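Local coordinates for protein type I modular polyketide synthase (PDB 6IYT) that probably transfers an ethylmalonyl extender unit from coenzyme A to an acyl carrier protein during salinomycin assembly, through its acyltransferase domain, at residues S48-G53 / A86-R91; Y79-T84 / V459-Y464; P109-V114 / A438-V443. All coordinates share one frame; numbering follows the deposited sequence.

In the fold
From the N terminus, strand 43-49 meets the start of strand 90-96 in interaction 1, closing a loop that is mostly helix and includes helices 52-67 and 74-84. Interaction 2 starts within that loop, on helix 74-84, and closes only near the C terminus at residues 459-464, so the two cross. Interaction 3 joins strand 111-114 to the end of helix 428-439; it follows interaction 1 in series and is nested inside interaction 2. Its strand neighbours strand 90-96 in one antiparallel sheet, and Gly-113 O lies 2.9 Å from Arg-91 N. Interactions 1 and 2 also touch, Tyr-464 OH lying 3.2 Å from Ala-49 CA.

Interaction 1 of 3, residues S48-G53 / A86-R91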
# COMPACT_ATOMS: atom_id res chain seq x y z
N SER A 48 9.90 22.95 10.48
CA SER A 48 10.99 22.16 10.98
C SER A 48 12.02 23.00 11.69
O SER A 48 12.09 24.23 11.48
CB SER A 48 11.67 21.36 9.86
OG SER A 48 12.33 22.21 8.94
N ALA A 49 12.74 22.37 12.58
CA ALA A 49 13.75 23.05 13.42
C ALA A 49 14.74 22.01 13.92
O ALA A 49 14.66 20.85 13.55
CB ALA A 49 13.08 23.74 14.58
N LYS A 50 15.75 22.45 14.69
CA LYS A 50 16.88 21.57 15.03
C LYS A 50 16.72 20.89 16.38
O LYS A 50 17.50 20.01 16.73
CB LYS A 50 18.18 22.36 15.02
CG LYS A 50 18.47 22.99 13.69
CD LYS A 50 19.78 23.71 13.73
CE LYS A 50 19.91 24.71 12.61
NZ LYS A 50 21.36 25.00 12.39
N SER A 51 15.69 21.25 17.11
CA SER A 51 15.39 20.60 18.40
C SER A 51 13.90 20.64 18.68
O SER A 51 13.17 21.41 18.06
CB SER A 51 16.15 21.30 19.55
OG SER A 51 15.47 22.50 19.94
N ALA A 52 13.46 19.89 19.69
CA ALA A 52 12.05 19.92 20.11
C ALA A 52 11.61 21.32 20.48
O ALA A 52 10.49 21.73 20.14
CB ALA A 52 11.83 18.99 21.29
N GLY A 53 12.43 22.02 21.28
CA GLY A 53 12.09 23.39 21.67
C GLY A 53 12.14 24.34 20.50
O GLY A 53 11.44 25.33 20.48
N ALA A 86 14.51 25.53 4.65
CA ALA A 86 15.23 24.26 4.87
C ALA A 86 14.38 23.28 5.70
O ALA A 86 13.78 23.65 6.70
CB ALA A 86 16.56 24.51 5.57
N ALA A 87 14.50 21.99 5.37
CA ALA A 87 13.99 20.94 6.24
C ALA A 87 15.07 20.49 7.24
O ALA A 87 15.88 19.61 6.94
CB ALA A 87 13.52 19.76 5.41
N PHE A 88 14.93 20.95 8.48
CA PHE A 88 15.75 20.47 9.58
C PHE A 88 15.14 19.20 10.22
O PHE A 88 14.10 18.68 9.77
CB PHE A 88 15.89 21.57 10.61
CG PHE A 88 16.58 22.80 10.09
CD1 PHE A 88 17.80 22.70 9.44
CD2 PHE A 88 16.01 24.06 10.25
CE1 PHE A 88 18.39 23.83 8.87
CE2 PHE A 88 16.64 25.19 9.75
CZ PHE A 88 17.83 25.07 9.06
N GLU A 89 15.81 18.71 11.26
CA GLU A 89 15.59 17.35 11.79
C GLU A 89 14.22 17.13 12.46
O GLU A 89 13.61 16.05 12.32
CB GLU A 89 16.74 16.98 12.76
CG GLU A 89 16.64 15.60 13.42
CD GLU A 89 17.85 15.26 14.33
OE1 GLU A 89 18.52 16.18 14.84
OE2 GLU A 89 18.09 14.07 14.60
N HIS A 90 13.77 18.09 13.27
CA HIS A 90 12.51 17.96 14.01
C HIS A 90 11.40 18.62 13.19
O HIS A 90 11.52 19.81 12.81
CB HIS A 90 12.61 18.65 15.37
CG HIS A 90 13.55 17.98 16.33
ND1 HIS A 90 13.11 17.29 17.43
CD2 HIS A 90 14.89 17.77 16.26
CE1 HIS A 90 14.15 16.74 18.05
NE2 HIS A 90 15.23 17.01 17.35
N ARG A 91 10.33 17.87 12.94
CA ARG A 91 9.41 18.24 11.87
C ARG A 91 7.98 18.11 12.32
O ARG A 91 7.64 17.24 13.10
CB ARG A 91 9.67 17.36 10.65
CG ARG A 91 11.03 17.58 10.02
CD ARG A 91 11.26 16.62 8.86
NE ARG A 91 12.58 16.81 8.32
CZ ARG A 91 13.04 16.29 7.19
NH1 ARG A 91 12.33 15.42 6.49
NH2 ARG A 91 14.33 16.51 6.85
O HOH W 1 12.87 25.35 8.83
O HOH W 2 19.03 18.85 14.72
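Lys-50 lies across Phe-88, the extended lysine chain running over one face of the ring. Its CE stands 4.1 Å from the ring centroid and 12° off the normal, a CH-pi contact; NZ, beyond it, can add at most a weak attraction. The opposite face carries Ala-86 CB, and Tyr-464 meets the same ring edge-to-face. With CG beside the backbone N (chi1 -62°), the ring lies against the end of strand 43-49, Phe-88 CB 3.3 Å from Ala-49 O. His-90 is placed differently: one face of its imidazole lies against the Ser-51 to Ala-52 peptide, with Ser-51 C 3.6 Å from His-90 CG, while Ala-49 O sits at the ring edge. Ser-48 OG accepts the Phe-88 N-H at 2.9 Å, and water 1 joins Ser-48 O to Ala-86 O. A second water links Lys-50 O to Glu-89 OE1. Backbone bonds fix the register: Ala-49 N to His-90 O is 2.8 Å and His-90 N to Ala-49 O is 2.9 Å. Within the plane of its guanidinium, Arg-91 NE reaches 2.8 Å to Phe-88 O, tying the side chain back to the backbone three residues earlier. Because Glu-89 and His-90 both face Ala-49, the pairing contains a classic beta bulge, set in the small antiparallel sheet 43-49/90-96/111-114, as in the ketosynthase-to-acyltransferase linker of modular polyketide synthases.

Interaction 2 of 3, residues Y79-T84 / V459-Y464; sequences YSLAAT and VDLPTY
Ser-80 OG is gripped by two backbone groups: it accepts the Val-459 N-H at 2.8 Å, with a 155° angle at the hydrogen, and is bonded to the carbonyl O of Asp-76 one helical turn back. The hydroxyl thus pins the returning C-terminal chain to helix 74-84. The LPTY sequence here is consistent with the post-acyltransferase linker of modular polyketide synthases, which wraps back over the linker domain. In Ser-80, OG lies anti to the carbonyl carbon (chi1 -61°), a setting from which it can serve both Asp-76 and the incoming chain. Val-459 CG2 packs beside the bond, 3.5 Å from Ser-80 OG. The apolar part of the contact is carried by one methyl, Leu-461 CD1, which enters between side chains of successive helix turns. It rests 3.6 Å from Ser-80 CB and, crossing at a slant, 4.2 Å from Leu-81 CD2. Leu-77, on the same helix, also touches Leu-461, while Leu-81 reaches Leu-62 and Trp-45 as well. Further along, the chain is held by bonds from His-65 NE2 to Asp-460 O, Arg-85 NH1 to Pro-462 O and Arg-61 NH2 to Thr-463 O. Thr-84 completes the seat of the leucine methyl, its OG1 lying 3.6 Å from Leu-461 CD1. That hydroxyl donates to Ser-80 O at 2.7 Å from above the carbonyl plane, 44° out of it, while Thr-84 N binds the same oxygen from the other face at 2.9 Å.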
# COMPACT_ATOMS: atom_id res chain seq x y z
N TYR A 79 2.59 27.12 0.56
CA TYR A 79 3.53 27.11 -0.52
C TYR A 79 4.88 27.68 -0.10
O TYR A 79 5.92 27.10 -0.37
CB TYR A 79 3.00 27.90 -1.72
CG TYR A 79 4.02 28.00 -2.82
CD1 TYR A 79 4.35 26.89 -3.62
CD2 TYR A 79 4.74 29.16 -3.00
CE1 TYR A 79 5.37 26.95 -4.55
CE2 TYR A 79 5.73 29.25 -3.96
CZ TYR A 79 6.06 28.14 -4.71
OH TYR A 79 7.08 28.24 -5.62
N SER A 80 4.85 28.75 0.66
CA SER A 80 6.08 29.43 1.05
C SER A 80 6.91 28.59 2.06
O SER A 80 8.13 28.50 1.96
CB SER A 80 5.76 30.80 1.63
OG SER A 80 5.10 31.61 0.66
N LEU A 81 6.22 27.98 3.00
CA LEU A 81 6.86 27.08 3.95
C LEU A 81 7.52 25.92 3.21
O LEU A 81 8.56 25.44 3.64
CB LEU A 81 5.84 26.55 4.93
CG LEU A 81 5.35 27.56 5.96
CD1 LEU A 81 4.09 27.06 6.59
CD2 LEU A 81 6.42 27.83 7.03
N ALA A 82 6.88 25.44 2.15
CA ALA A 82 7.41 24.30 1.39
C ALA A 82 8.59 24.72 0.51
O ALA A 82 9.49 23.93 0.28
CB ALA A 82 6.31 23.68 0.54
N ALA A 83 8.57 25.94 -0.02
CA ALA A 83 9.52 26.31 -1.04
C ALA A 83 10.76 26.96 -0.42
O ALA A 83 11.83 26.87 -0.98
CB ALA A 83 8.87 27.24 -2.06
N THR A 84 10.60 27.65 0.72
CA THR A 84 11.58 28.67 1.14
C THR A 84 12.29 28.30 2.44
O THR A 84 13.24 28.96 2.84
CB THR A 84 10.95 30.10 1.29
OG1 THR A 84 10.18 30.18 2.50
CG2 THR A 84 10.05 30.43 0.10
N VAL A 459 5.11 34.35 -0.04
CA VAL A 459 4.74 35.46 0.81
C VAL A 459 5.71 35.54 1.98
O VAL A 459 6.37 34.56 2.31
CB VAL A 459 3.30 35.33 1.34
CG1 VAL A 459 2.31 35.38 0.19
CG2 VAL A 459 3.14 34.05 2.15
N ASP A 460 5.81 36.71 2.59
CA ASP A 460 6.73 36.92 3.69
C ASP A 460 6.41 36.00 4.87
O ASP A 460 5.25 35.79 5.22
CB ASP A 460 6.70 38.38 4.14
CG ASP A 460 7.71 38.68 5.23
OD1 ASP A 460 7.71 37.97 6.25
OD2 ASP A 460 8.50 39.63 5.05
N LEU A 461 7.46 35.45 5.46
CA LEU A 461 7.34 34.56 6.60
C LEU A 461 8.32 35.03 7.66
O LEU A 461 9.34 35.64 7.34
CB LEU A 461 7.70 33.12 6.20
CG LEU A 461 6.79 32.38 5.23
CD1 LEU A 461 7.48 31.12 4.73
CD2 LEU A 461 5.46 32.03 5.90
N PRO A 462 8.03 34.74 8.93
CA PRO A 462 9.03 35.19 9.90
C PRO A 462 10.41 34.66 9.58
O PRO A 462 10.55 33.58 9.04
CB PRO A 462 8.52 34.65 11.25
CG PRO A 462 7.37 33.76 10.94
CD PRO A 462 7.19 33.67 9.46
N THR A 463 11.43 35.43 9.91
CA THR A 463 12.77 34.92 9.73
C THR A 463 12.93 33.75 10.68
O THR A 463 12.24 33.67 11.71
CB THR A 463 13.85 35.97 10.03
OG1 THR A 463 13.61 36.53 11.31
CG2 THR A 463 13.83 37.08 8.98
N TYR A 464 13.77 32.79 10.31
CA TYR A 464 13.92 31.61 11.15
C TYR A 464 14.36 31.98 12.59
O TYR A 464 13.79 31.48 13.58
CB TYR A 464 14.87 30.62 10.53
CG TYR A 464 15.02 29.33 11.30
CD1 TYR A 464 14.14 28.24 11.09
CD2 TYR A 464 16.05 29.17 12.21
CE1 TYR A 464 14.29 27.06 11.80
CE2 TYR A 464 16.16 28.01 12.98
CZ TYR A 464 15.30 26.95 12.73
OH TYR A 464 15.44 25.81 13.45

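Interaction 3 of 3, residues P109-V114 / A438-V443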
# COMPACT_ATOMS: atom_id res chain seq x y z
N PRO A 109 0.01 20.05 16.16
CA PRO A 109 0.05 19.68 14.76
C PRO A 109 -0.49 18.28 14.51
O PRO A 109 -0.33 17.37 15.35
CB PRO A 109 1.54 19.73 14.44
CG PRO A 109 2.05 20.80 15.35
CD PRO A 109 1.28 20.61 16.63
N ASP A 110 -0.97 18.06 13.32
CA ASP A 110 -1.53 16.75 12.94
C ASP A 110 -0.49 15.61 12.98
O ASP A 110 -0.79 14.51 13.45
CB ASP A 110 -2.18 16.85 11.56
CG ASP A 110 -3.29 17.93 11.51
OD1 ASP A 110 -2.96 19.15 11.40
OD2 ASP A 110 -4.51 17.57 11.54
N VAL A 111 0.72 15.89 12.54
CA VAL A 111 1.78 14.89 12.46
C VAL A 111 3.06 15.56 12.89
O VAL A 111 3.34 16.71 12.48
CB VAL A 111 1.95 14.35 11.01
CG1 VAL A 111 2.98 13.27 10.97
CG2 VAL A 111 0.64 13.81 10.48
N ALA A 112 3.82 14.88 13.73
CA ALA A 112 5.13 15.37 14.14
C ALA A 112 6.08 14.23 14.27
O ALA A 112 5.68 13.09 14.60
CB ALA A 112 5.04 16.13 15.45
N GLY A 113 7.34 14.49 14.00
CA GLY A 113 8.33 13.44 14.10
C GLY A 113 9.75 13.95 13.98
O GLY A 113 9.99 15.14 13.87
N VAL A 114 10.70 13.03 14.05
CA VAL A 114 12.10 13.39 13.95
C VAL A 114 12.74 12.59 12.82
O VAL A 114 12.48 11.39 12.69
CB VAL A 114 12.84 13.10 15.29
CG1 VAL A 114 14.31 13.42 15.16
CG2 VAL A 114 12.22 13.90 16.43
N ALA A 438 5.57 10.16 6.47
CA ALA A 438 6.86 9.82 5.84
C ALA A 438 7.90 10.94 6.02
O ALA A 438 9.03 10.69 6.44
CB ALA A 438 6.66 9.53 4.37
N TRP A 439 7.51 12.16 5.68
CA TRP A 439 8.44 13.29 5.66
C TRP A 439 8.94 13.62 7.07
O TRP A 439 10.13 13.91 7.25
CB TRP A 439 7.78 14.52 5.05
CG TRP A 439 8.65 15.80 5.06
CD1 TRP A 439 9.75 16.07 4.25
CD2 TRP A 439 8.55 16.88 5.97
NE1 TRP A 439 10.24 17.33 4.54
CE2 TRP A 439 9.55 17.82 5.62
CE3 TRP A 439 7.69 17.18 7.02
CZ2 TRP A 439 9.69 19.02 6.30
CZ3 TRP A 439 7.84 18.38 7.69
CH2 TRP A 439 8.82 19.30 7.30
N THR A 440 8.06 13.53 8.06
CA THR A 440 8.48 13.87 9.41
C THR A 440 9.47 12.86 9.93
O THR A 440 10.22 13.15 10.87
CB THR A 440 7.32 14.00 10.42
OG1 THR A 440 6.59 12.78 10.45
CG2 THR A 440 6.41 15.18 10.06
N ARG A 441 9.51 11.68 9.30
CA ARG A 441 10.50 10.64 9.65
C ARG A 441 11.72 10.65 8.73
O ARG A 441 12.59 9.79 8.85
CB ARG A 441 9.88 9.24 9.63
CG ARG A 441 8.80 9.02 10.67
CD ARG A 441 9.33 8.44 11.97
NE ARG A 441 10.30 7.35 11.77
CZ ARG A 441 9.98 6.06 11.68
NH1 ARG A 441 8.72 5.67 11.64
NH2 ARG A 441 10.94 5.19 11.48
N GLY A 442 11.76 11.59 7.78
CA GLY A 442 13.01 11.87 7.05
C GLY A 442 12.96 11.56 5.57
O GLY A 442 13.97 11.68 4.87
N VAL A 443 11.80 11.16 5.07
CA VAL A 443 11.66 10.84 3.69
C VAL A 443 11.70 12.15 2.91
O VAL A 443 10.94 13.08 3.21
CB VAL A 443 10.33 10.10 3.40
CG1 VAL A 443 10.08 10.01 1.90
CG2 VAL A 443 10.35 8.70 4.00
O HOH W 3 5.86 11.05 12.51
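Val-111 and Thr-440 make the main side-chain contact, crossing at a slant: Val-111 CG1 lies 3.7 Å from Thr-440 OG1 and 4.0 Å from its CG2. Val-111 also packs on Thr-433, Ala-436 and Glu-437 of helix 428-439. At Gly-113, which has no side chain, the backbone itself takes up the packing, and Thr-440 CB comes within 3.6 Å of Gly-113 N. The polar link between the segments runs through water 3, which donates to Ala-112 O at 2.9 Å and to Thr-440 OG1 at 2.8 Å. A chi1 of 58° turns that hydroxyl back toward the helix, where it is also hydrogen-bonded to Ala-436 O. The contact thereby sets strand 111-114, an edge of the three-stranded antiparallel sheet, against the C-terminal end of helix 428-439. Backbone pairing is absent: Val-114 N is 3.2 Å from Thr-440 O, but the angle is too poor for a hydrogen bond. The helix end is closed by a Schellman motif, with Gly-442 at phi 115°, Val-443 N bonded to Ala-438 O at 3.1 Å and Gly-442 N to Trp-439 O at 2.9 Å. Trp-439 O takes a further bond from Arg-91 NH1 of the central strand, and Asp-110 forms a salt bridge with Arg-429.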